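Local coordinates for protein S-adenosyl-L-methionine:salicylic acid carboxyl methyltransferase (Clarkia breweri, PDB 1M6E) that methylates the carboxyl group of salicylic acid with S-adenosyl-L-methionine as donor, releasing the volatile ester methyl salicylate, at residues F23-V28 and I282-T288. Residues are numbered along the deposited sequence; the frame is centred on the assembly and turned at random.
Sequences FIQRQV and IYWSSCT. With SAH (S-adenosyl-L-homocysteine), chain C.
I24 and V28, one turn apart on helix 23-31, both meet the methyl end of I282, a residue of the edge strand 275-283 in the Rossmann-like seven-stranded sheet of this SABATH methyltransferase. The apolar part of the contact centres on I282 CD1, which lies 3.8 Å from I24 CG2 and 4.0 Å from V28 CG2. With CG1 anti to its backbone N (chi1 177°) and chi2 also extended, the I282 side chain carries CD1 to the helix; it and the I24 side chain pass each other pointing opposite ways, and it crosses V28 at about a right angle. Beyond the strand the chain passes an inverse gamma turn centred on W284, and the other branch of I24 is directed at S286, whose CB lies 3.6 Å from I24 CG1. S285 OG turns back to Y283 O in a weak hydrogen bond of 3.3 Å. Q25, whose CB points away from 282-288, lines both the salicylate and the S-adenosyl-L-homocysteine pockets, so the packing joins the edge strand to a helix that lines the active site. Farther along, C287 O lies 3.7 Å from F23 CB, and CG2 of the poorly ordered T288 lies 3.9 Å from F23 CD2, set obliquely to the ring.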
ATOM      1  N   PHE A  23     -17.456  -0.549  14.741  1.00 48.77           N
ATOM      2  CA  PHE A  23     -18.608  -1.425  14.505  1.00 48.93           C
ATOM      3  C   PHE A  23     -19.787  -0.676  13.988  1.00 55.21           C
ATOM      4  O   PHE A  23     -20.642  -1.279  13.346  1.00 67.94           O
ATOM      5  CB  PHE A  23     -19.031  -2.157  15.763  1.00 48.90           C
ATOM      6  CG  PHE A  23     -17.920  -2.911  16.412  1.00 75.39           C
ATOM      7  CD1 PHE A  23     -16.843  -2.236  16.982  1.00 78.34           C
ATOM      8  CD2 PHE A  23     -17.899  -4.300  16.393  1.00 81.68           C
ATOM      9  CE1 PHE A  23     -15.760  -2.937  17.512  1.00 77.57           C
ATOM     10  CE2 PHE A  23     -16.816  -5.008  16.925  1.00 75.94           C
ATOM     11  CZ  PHE A  23     -15.749  -4.321  17.480  1.00 73.32           C
ATOM     12  N   ILE A  24     -19.850   0.627  14.263  1.00 49.00           N
ATOM     13  CA  ILE A  24     -20.976   1.413  13.799  1.00 42.62           C
ATOM     14  C   ILE A  24     -20.872   1.674  12.344  1.00 42.83           C
ATOM     15  O   ILE A  24     -21.873   1.612  11.641  1.00 61.13           O
ATOM     16  CB  ILE A  24     -21.136   2.770  14.520  1.00 54.88           C
ATOM     17  CG1 ILE A  24     -21.597   2.540  15.969  1.00 66.74           C
ATOM     18  CG2 ILE A  24     -22.216   3.620  13.821  1.00 46.55           C
ATOM     19  CD1 ILE A  24     -22.926   1.771  16.116  1.00 63.08           C
ATOM     20  N   GLN A  25     -19.678   1.979  11.866  1.00 48.37           N
ATOM     21  CA  GLN A  25     -19.535   2.220  10.431  1.00 51.25           C
ATOM     22  C   GLN A  25     -19.713   0.874   9.726  1.00 46.24           C
ATOM     23  O   GLN A  25     -20.039   0.806   8.533  1.00 44.77           O
ATOM     24  CB  GLN A  25     -18.171   2.844  10.101  1.00 43.91           C
ATOM     25  CG  GLN A  25     -17.157   2.714  11.208  1.00 51.55           C
ATOM     26  CD  GLN A  25     -17.189   3.885  12.144  1.00 50.97           C
ATOM     27  OE1 GLN A  25     -17.197   3.721  13.366  1.00 51.31           O
ATOM     28  NE2 GLN A  25     -17.190   5.090  11.577  1.00 62.29           N
ATOM     29  N   ARG A  26     -19.527  -0.199  10.490  1.00 47.03           N
ATOM     30  CA  ARG A  26     -19.673  -1.535   9.942  1.00 48.51           C
ATOM     31  C   ARG A  26     -21.111  -1.910   9.710  1.00 45.39           C
ATOM     32  O   ARG A  26     -21.395  -2.639   8.786  1.00 47.75           O
ATOM     33  CB  ARG A  26     -19.051  -2.573  10.854  1.00 43.66           C
ATOM     34  CG  ARG A  26     -19.060  -3.951  10.232  1.00 48.17           C
ATOM     35  CD  ARG A  26     -17.920  -4.740  10.806  1.00 75.24           C
ATOM     36  NE  ARG A  26     -17.475  -5.810   9.927  1.00 90.24           N
ATOM     37  CZ  ARG A  26     -18.198  -6.881   9.635  1.00103.38           C
ATOM     38  NH1 ARG A  26     -19.418  -7.033  10.152  1.00102.62           N
ATOM     39  NH2 ARG A  26     -17.680  -7.812   8.846  1.00108.28           N
ATOM     40  N   GLN A  27     -22.002  -1.412  10.563  1.00 55.35           N
ATOM     41  CA  GLN A  27     -23.434  -1.699  10.488  1.00 58.95           C
ATOM     42  C   GLN A  27     -24.075  -0.892   9.395  1.00 57.85           C
ATOM     43  O   GLN A  27     -25.036  -1.342   8.761  1.00 61.93           O
ATOM     44  CB  GLN A  27     -24.108  -1.378  11.818  1.00 63.11           C
ATOM     45  CG  GLN A  27     -24.974  -2.494  12.342  1.00 73.97           C
ATOM     46  CD  GLN A  27     -24.964  -2.527  13.851  1.00 91.86           C
ATOM     47  OE1 GLN A  27     -23.894  -2.434  14.479  1.00 96.13           O
ATOM     48  NE2 GLN A  27     -26.146  -2.664  14.452  1.00 96.92           N
ATOM     49  N   VAL A  28     -23.540   0.307   9.189  1.00 48.68           N
ATOM     50  CA  VAL A  28     -24.022   1.191   8.149  1.00 45.96           C
ATOM     51  C   VAL A  28     -23.716   0.538   6.810  1.00 50.82           C
ATOM     52  O   VAL A  28     -24.504   0.623   5.877  1.00 61.81           O
ATOM     53  CB  VAL A  28     -23.302   2.538   8.188  1.00 45.83           C
ATOM     54  CG1 VAL A  28     -23.719   3.384   7.008  1.00 33.37           C
ATOM     55  CG2 VAL A  28     -23.592   3.238   9.494  1.00 55.88           C
ATOM     56  N   ILE A 282     -29.023   5.908  12.307  1.00 68.17           N
ATOM     57  CA  ILE A 282     -28.514   4.857  13.183  1.00 62.27           C
ATOM     58  C   ILE A 282     -28.162   5.393  14.563  1.00 59.20           C
ATOM     59  O   ILE A 282     -27.686   6.502  14.685  1.00 65.24           O
ATOM     60  CB  ILE A 282     -27.275   4.208  12.538  1.00 65.29           C
ATOM     61  CG1 ILE A 282     -26.680   3.151  13.473  1.00 74.60           C
ATOM     62  CG2 ILE A 282     -26.285   5.291  12.126  1.00 56.08           C
ATOM     63  CD1 ILE A 282     -25.632   2.267  12.805  1.00 74.13           C
ATOM     64  N   TYR A 283     -28.392   4.583  15.591  1.00 63.53           N
ATOM     65  CA  TYR A 283     -28.141   4.947  16.987  1.00 64.06           C
ATOM     66  C   TYR A 283     -26.736   4.683  17.413  1.00 61.15           C
ATOM     67  O   TYR A 283     -26.101   3.777  16.889  1.00 69.98           O
ATOM     68  CB  TYR A 283     -29.064   4.153  17.910  1.00 67.25           C
ATOM     69  CG  TYR A 283     -30.479   4.602  17.777  1.00 72.78           C
ATOM     70  CD1 TYR A 283     -31.095   5.302  18.802  1.00 71.21           C
ATOM     71  CD2 TYR A 283     -31.161   4.453  16.567  1.00 68.23           C
ATOM     72  CE1 TYR A 283     -32.343   5.858  18.629  1.00 72.30           C
ATOM     73  CE2 TYR A 283     -32.402   5.004  16.378  1.00 68.01           C
ATOM     74  CZ  TYR A 283     -32.990   5.716  17.415  1.00 74.39           C
ATOM     75  OH  TYR A 283     -34.204   6.338  17.225  1.00 82.16           O
ATOM     76  N   TRP A 284     -26.257   5.449  18.386  1.00 52.40           N
ATOM     77  CA  TRP A 284     -24.912   5.249  18.875  1.00 48.72           C
ATOM     78  C   TRP A 284     -24.905   3.951  19.681  1.00 60.93           C
ATOM     79  O   TRP A 284     -24.471   3.911  20.833  1.00 73.40           O
ATOM     80  CB  TRP A 284     -24.440   6.449  19.731  1.00 53.41           C
ATOM     81  CG  TRP A 284     -24.539   7.824  19.029  1.00 43.80           C
ATOM     82  CD1 TRP A 284     -24.967   8.060  17.753  1.00 47.43           C
ATOM     83  CD2 TRP A 284     -24.195   9.110  19.574  1.00 30.60           C
ATOM     84  NE1 TRP A 284     -24.908   9.402  17.465  1.00 48.29           N
ATOM     85  CE2 TRP A 284     -24.440  10.074  18.562  1.00 44.15           C
ATOM     86  CE3 TRP A 284     -23.707   9.543  20.816  1.00 34.44           C
ATOM     87  CZ2 TRP A 284     -24.214  11.461  18.754  1.00 41.72           C
ATOM     88  CZ3 TRP A 284     -23.480  10.934  21.014  1.00 35.81           C
ATOM     89  CH2 TRP A 284     -23.736  11.868  19.979  1.00 35.80           C
ATOM     90  N   SER A 285     -25.440   2.892  19.080  1.00 69.05           N
ATOM     91  CA  SER A 285     -25.413   1.569  19.690  1.00 69.39           C
ATOM     92  C   SER A 285     -23.904   1.378  19.907  1.00 78.37           C
ATOM     93  O   SER A 285     -23.476   1.086  21.033  1.00 77.80           O
ATOM     94  CB  SER A 285     -25.928   0.527  18.694  1.00 75.12           C
ATOM     95  OG  SER A 285     -25.256   0.624  17.439  1.00 57.85           O
ATOM     96  N   SER A 286     -23.128   1.589  18.817  1.00 74.12           N
ATOM     97  CA  SER A 286     -21.640   1.521  18.746  1.00 59.54           C
ATOM     98  C   SER A 286     -21.035   0.225  19.236  1.00 65.60           C
ATOM     99  O   SER A 286     -19.819   0.143  19.448  1.00 50.26           O
ATOM    100  CB  SER A 286     -20.965   2.708  19.507  1.00 65.28           C
ATOM    101  OG  SER A 286     -20.664   3.872  18.709  1.00 35.89           O
ATOM    102  N   CYS A 287     -21.888  -0.787  19.415  1.00 78.89           N
ATOM    103  CA  CYS A 287     -21.466  -2.106  19.892  1.00 83.33           C
ATOM    104  C   CYS A 287     -21.911  -3.254  18.993  1.00 96.98           C
ATOM    105  O   CYS A 287     -22.023  -3.163  17.757  1.00105.10           O
ATOM    106  CB  CYS A 287     -22.056  -2.407  21.263  1.00 74.66           C
ATOM    107  SG  CYS A 287     -22.029  -1.115  22.461  1.00 58.64           S
ATOM    108  N   THR A 288     -22.189  -4.346  19.686  1.00102.44           N
ATOM    109  CA  THR A 288     -22.647  -5.577  19.104  1.00111.96           C
ATOM    110  C   THR A 288     -23.218  -6.350  20.305  1.00119.88           C
ATOM    111  O   THR A 288     -23.519  -5.748  21.338  1.00119.96           O
ATOM    112  CB  THR A 288     -21.457  -6.304  18.413  1.00112.30           C
ATOM    113  OG1 THR A 288     -21.703  -7.712  18.377  1.00120.90           O
ATOM    114  CG2 THR A 288     -20.139  -6.005  19.128  1.00100.82           C
TER
HETATM  115  N   SAH C2814     -14.877   3.274   4.953  1.00 56.48           N
HETATM  116  CA  SAH C2814     -14.729   2.735   6.383  1.00 64.42           C
HETATM  117  CB  SAH C2814     -14.120   3.745   7.375  1.00 56.91           C
HETATM  118  CG  SAH C2814     -13.726   5.051   6.827  1.00 57.98           C
HETATM  119  SD  SAH C2814     -13.037   6.305   7.963  1.00 45.74           S
HETATM  120  C   SAH C2814     -16.052   2.342   7.039  1.00 73.38           C
HETATM  121  O   SAH C2814     -17.142   2.491   6.411  1.00 83.12           O
HETATM  122  OXT SAH C2814     -15.916   1.869   8.244  1.00 65.20           O
HETATM  123  C5' SAH C2814     -12.704   7.501   6.714  1.00 56.58           C
HETATM  124  C4' SAH C2814     -11.305   7.424   5.957  1.00 42.83           C
HETATM  125  O4' SAH C2814     -11.448   8.529   5.009  1.00 32.53           O
HETATM  126  C3' SAH C2814     -10.088   7.888   6.844  1.00 43.28           C
HETATM  127  O3' SAH C2814      -9.081   6.737   7.038  1.00 33.08           O
HETATM  128  C2' SAH C2814      -9.434   8.950   6.080  1.00 31.51           C
HETATM  129  O2' SAH C2814      -8.052   9.054   6.016  1.00 48.33           O
HETATM  130  C1' SAH C2814     -10.252   8.896   4.699  1.00 28.19           C
HETATM  131  N9  SAH C2814     -10.202  10.171   4.019  1.00 29.13           N
HETATM  132  C8  SAH C2814     -10.486  11.445   4.461  1.00 31.37           C
HETATM  133  N7  SAH C2814     -10.297  12.370   3.567  1.00 37.09           N
HETATM  134  C5  SAH C2814      -9.867  11.654   2.475  1.00 35.25           C
HETATM  135  C6  SAH C2814      -9.480  12.041   1.172  1.00 39.85           C
HETATM  136  N6  SAH C2814      -9.488  13.325   0.816  1.00 52.26           N
HETATM  137  N1  SAH C2814      -9.085  11.085   0.244  1.00 30.71           N
HETATM  138  C2  SAH C2814      -9.079   9.769   0.631  1.00 35.78           C
HETATM  139  N3  SAH C2814      -9.425   9.295   1.860  1.00 35.76           N
HETATM  140  C4  SAH C2814      -9.810  10.296   2.738  1.00 31.84           C